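Local coordinates for cellulosome anchoring protein cohesin region (Clostridium thermocellum, PDB 4DH2) that anchors cellulosomal components through a type I cohesin domain, the piece present here, which binds a dockerin partner, and possibly also binds carbohydrate, at residues 128-139 and 151-162. Residues are numbered along the deposited sequence; the frame is centred on the assembly and turned at random.
Sequences TKKYSLITFGES and AVLKEGKVEIEK
Ser-132 and Val-158 form the central of three hydrogen-bonded pairs in a long antiparallel beta hairpin of the cohesin domain, made by strands 129-142 and 149-161. Their backbones exchange two hydrogen bonds, Ser-132 N to Val-158 O and Val-158 N to Ser-132 O, both 2.8 Å. Lys-130 with Ile-160 and Ile-134 with Gly-156 are paired the same way, although Gly-156 N to Ile-134 O stretches to 3.3 Å where the strands begin to part.

The tight side carries Ser-132, Ile-134, Val-158 and Ile-160. Ile-134 CD1 meets Val-158 CG2 at 4.0 Å, and both side chains rest on Ile-34 of strand 31-39. From Glu-155 back toward the hairpin turn the two segments no longer pair, and side chains bridge the wider gap: Phe-136 drops its ring across Leu-153, whose CB makes a CH-pi contact over one face, 4.0 Å from the centroid. The backbone of Lys-154 and Glu-155 borders the ring edge, while Leu-51 and Leu-53 of strand 48-54 also touch this ring. A water in the gap accepts a hydrogen bond from Phe-136 N at 3.0 Å.

The other face is looser and largely solvent-exposed. Tyr-131 runs alongside Glu-159, its ring 65° from the carboxylate plane. With CG anti to the backbone N (chi1 173°) and the chain extended beyond, Glu-159 carries its carboxylate over to Lys-129, where OE2 forms a salt bridge with NZ at 3.4 Å. Glu-161 OE2 lies just 2.6 Å from that same Glu-159 OE2, so one of the two acids probably holds a proton.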
# COMPACT_ATOMS: atom_id res chain seq x y z
N THR A 128 -1.89 -27.01 21.10
CA THR A 128 -3.26 -26.87 20.69
C THR A 128 -3.55 -25.42 20.31
O THR A 128 -4.63 -25.12 19.83
CB THR A 128 -4.22 -27.25 21.82
OG1 THR A 128 -4.02 -26.36 22.92
CG2 THR A 128 -3.98 -28.70 22.27
N LYS A 129 -2.59 -24.52 20.53
CA LYS A 129 -2.81 -23.10 20.23
C LYS A 129 -1.55 -22.53 19.57
O LYS A 129 -0.44 -22.71 20.10
CB LYS A 129 -3.12 -22.32 21.51
CG LYS A 129 -3.53 -20.87 21.29
CD LYS A 129 -3.63 -20.11 22.60
CE LYS A 129 -4.96 -20.36 23.29
NZ LYS A 129 -5.18 -19.42 24.43
N LYS A 130 -1.70 -21.87 18.43
CA LYS A 130 -0.59 -21.19 17.78
C LYS A 130 -0.97 -19.74 17.47
O LYS A 130 -2.15 -19.35 17.55
CB LYS A 130 -0.10 -21.90 16.50
CG LYS A 130 0.71 -23.18 16.74
CD LYS A 130 1.13 -23.79 15.43
CE LYS A 130 1.96 -25.07 15.62
NZ LYS A 130 3.28 -24.86 16.29
N TYR A 131 0.05 -18.93 17.18
CA TYR A 131 -0.13 -17.53 16.79
C TYR A 131 0.58 -17.28 15.48
O TYR A 131 1.68 -17.77 15.26
CB TYR A 131 0.47 -16.61 17.86
CG TYR A 131 -0.17 -16.79 19.21
CD1 TYR A 131 -1.36 -16.14 19.51
CD2 TYR A 131 0.38 -17.63 20.16
CE1 TYR A 131 -1.97 -16.29 20.74
CE2 TYR A 131 -0.23 -17.79 21.41
CZ TYR A 131 -1.40 -17.11 21.69
OH TYR A 131 -2.03 -17.24 22.91
N SER A 132 -0.03 -16.51 14.60
CA SER A 132 0.66 -16.17 13.36
C SER A 132 0.66 -14.65 13.22
O SER A 132 -0.37 -14.00 13.34
CB SER A 132 -0.01 -16.80 12.16
OG SER A 132 0.86 -16.74 11.04
N LEU A 133 1.84 -14.10 12.97
CA LEU A 133 2.05 -12.65 13.00
C LEU A 133 1.81 -12.04 11.63
O LEU A 133 2.18 -12.62 10.62
CB LEU A 133 3.52 -12.44 13.42
CG LEU A 133 4.01 -11.14 14.03
CD1 LEU A 133 3.31 -10.86 15.34
CD2 LEU A 133 5.52 -11.27 14.24
N ILE A 134 1.22 -10.85 11.62
CA ILE A 134 1.06 -10.10 10.39
C ILE A 134 1.89 -8.84 10.60
O ILE A 134 1.63 -8.06 11.52
CB ILE A 134 -0.40 -9.79 10.13
CG1 ILE A 134 -1.12 -11.09 9.74
CG2 ILE A 134 -0.54 -8.77 8.98
CD1 ILE A 134 -2.58 -10.98 9.82
N THR A 135 2.91 -8.66 9.75
CA THR A 135 3.87 -7.60 9.97
C THR A 135 3.78 -6.57 8.87
O THR A 135 3.03 -6.73 7.91
CB THR A 135 5.28 -8.13 9.98
OG1 THR A 135 5.57 -8.75 8.73
CG2 THR A 135 5.44 -9.19 11.07
N PHE A 136 4.57 -5.51 8.99
CA PHE A 136 4.55 -4.45 8.00
C PHE A 136 5.85 -4.29 7.31
O PHE A 136 6.90 -4.57 7.89
CB PHE A 136 4.30 -3.13 8.66
CG PHE A 136 2.94 -2.98 9.17
CD1 PHE A 136 1.92 -2.65 8.32
CD2 PHE A 136 2.67 -3.18 10.50
CE1 PHE A 136 0.65 -2.53 8.79
CE2 PHE A 136 1.39 -3.06 10.96
CZ PHE A 136 0.39 -2.73 10.12
N GLY A 137 5.79 -3.80 6.09
CA GLY A 137 6.97 -3.28 5.43
C GLY A 137 6.93 -1.76 5.34
O GLY A 137 6.52 -1.02 6.27
N GLU A 138 7.35 -1.29 4.20
CA GLU A 138 7.28 0.13 3.87
C GLU A 138 5.84 0.69 3.98
O GLU A 138 4.84 0.03 3.75
CB GLU A 138 7.86 0.39 2.48
CG GLU A 138 7.14 -0.32 1.34
CD GLU A 138 5.79 0.30 1.05
OE1 GLU A 138 4.85 -0.47 0.73
OE2 GLU A 138 5.66 1.55 1.13
N SER A 139 5.79 1.94 4.37
CA SER A 139 4.56 2.62 4.62
C SER A 139 4.85 4.08 4.32
O SER A 139 5.73 4.69 4.92
CB SER A 139 4.19 2.46 6.09
OG SER A 139 3.18 3.35 6.47
N ALA A 151 2.87 7.22 9.87
CA ALA A 151 1.97 6.15 10.20
C ALA A 151 2.59 5.34 11.34
O ALA A 151 3.66 4.77 11.17
CB ALA A 151 1.76 5.24 9.00
N VAL A 152 1.95 5.34 12.49
CA VAL A 152 2.42 4.51 13.58
C VAL A 152 1.85 3.11 13.37
O VAL A 152 0.65 2.90 13.55
CB VAL A 152 1.94 5.04 14.93
CG1 VAL A 152 2.50 4.13 16.07
CG2 VAL A 152 2.30 6.52 15.11
N LEU A 153 2.70 2.18 13.01
CA LEU A 153 2.25 0.84 12.66
C LEU A 153 2.20 -0.10 13.88
O LEU A 153 3.13 -0.19 14.68
CB LEU A 153 3.20 0.26 11.65
CG LEU A 153 3.42 1.10 10.39
CD1 LEU A 153 4.43 0.46 9.49
CD2 LEU A 153 2.11 1.32 9.64
N LYS A 154 1.09 -0.79 14.01
CA LYS A 154 0.94 -1.77 15.05
C LYS A 154 0.64 -3.12 14.41
O LYS A 154 -0.35 -3.26 13.72
CB LYS A 154 -0.18 -1.31 15.98
CG LYS A 154 0.09 0.05 16.62
CD LYS A 154 -1.20 0.69 17.12
CE LYS A 154 -0.95 1.78 18.16
NZ LYS A 154 -2.26 2.35 18.62
N GLU A 155 1.53 -4.08 14.63
CA GLU A 155 1.41 -5.40 14.04
C GLU A 155 0.23 -6.10 14.68
O GLU A 155 -0.31 -5.63 15.69
CB GLU A 155 2.67 -6.20 14.26
CG GLU A 155 3.83 -5.67 13.44
CD GLU A 155 5.14 -6.43 13.63
OE1 GLU A 155 5.31 -7.16 14.63
OE2 GLU A 155 6.04 -6.26 12.77
N GLY A 156 -0.15 -7.23 14.11
CA GLY A 156 -1.30 -7.96 14.61
C GLY A 156 -1.01 -9.44 14.59
O GLY A 156 0.00 -9.88 14.06
N LYS A 157 -1.91 -10.23 15.18
CA LYS A 157 -1.70 -11.67 15.24
C LYS A 157 -3.02 -12.36 14.98
O LYS A 157 -4.08 -11.81 15.28
CB LYS A 157 -1.23 -12.11 16.64
CG LYS A 157 -2.00 -11.39 17.74
CD LYS A 157 -1.99 -12.11 19.07
CE LYS A 157 -2.76 -11.29 20.11
NZ LYS A 157 -2.58 -11.80 21.48
N VAL A 158 -2.91 -13.54 14.39
CA VAL A 158 -4.02 -14.45 14.29
C VAL A 158 -3.73 -15.54 15.31
O VAL A 158 -2.68 -16.18 15.27
CB VAL A 158 -4.12 -15.10 12.91
CG1 VAL A 158 -5.33 -16.06 12.86
CG2 VAL A 158 -4.23 -14.03 11.82
N GLU A 159 -4.66 -15.71 16.24
CA GLU A 159 -4.59 -16.78 17.21
C GLU A 159 -5.31 -17.96 16.61
O GLU A 159 -6.44 -17.81 16.14
CB GLU A 159 -5.27 -16.37 18.51
CG GLU A 159 -5.38 -17.53 19.50
CD GLU A 159 -5.82 -17.10 20.88
OE1 GLU A 159 -5.65 -15.91 21.21
OE2 GLU A 159 -6.33 -17.96 21.63
N ILE A 160 -4.66 -19.10 16.57
CA ILE A 160 -5.17 -20.26 15.87
C ILE A 160 -5.30 -21.45 16.82
O ILE A 160 -4.33 -21.88 17.45
CB ILE A 160 -4.21 -20.66 14.77
CG1 ILE A 160 -3.90 -19.47 13.87
CG2 ILE A 160 -4.80 -21.79 13.94
CD1 ILE A 160 -2.71 -19.74 12.95
N GLU A 161 -6.52 -21.98 16.92
CA GLU A 161 -6.76 -23.17 17.77
C GLU A 161 -6.80 -24.43 16.92
O GLU A 161 -7.32 -24.43 15.82
CB GLU A 161 -8.06 -23.03 18.56
CG GLU A 161 -7.94 -22.24 19.86
CD GLU A 161 -7.81 -20.74 19.64
OE1 GLU A 161 -8.21 -20.25 18.56
OE2 GLU A 161 -7.32 -20.05 20.55
N LYS A 162 -6.25 -25.51 17.46
CA LYS A 162 -6.23 -26.76 16.75
C LYS A 162 -7.66 -27.26 16.70
O LYS A 162 -8.43 -27.06 17.65
CB LYS A 162 -5.34 -27.78 17.47
CG LYS A 162 -5.10 -29.05 16.65
CD LYS A 162 -4.17 -30.04 17.34
CE LYS A 162 -3.98 -31.30 16.48
NZ LYS A 162 -2.92 -32.22 17.00
O HOH W 1 6.58 -4.68 11.03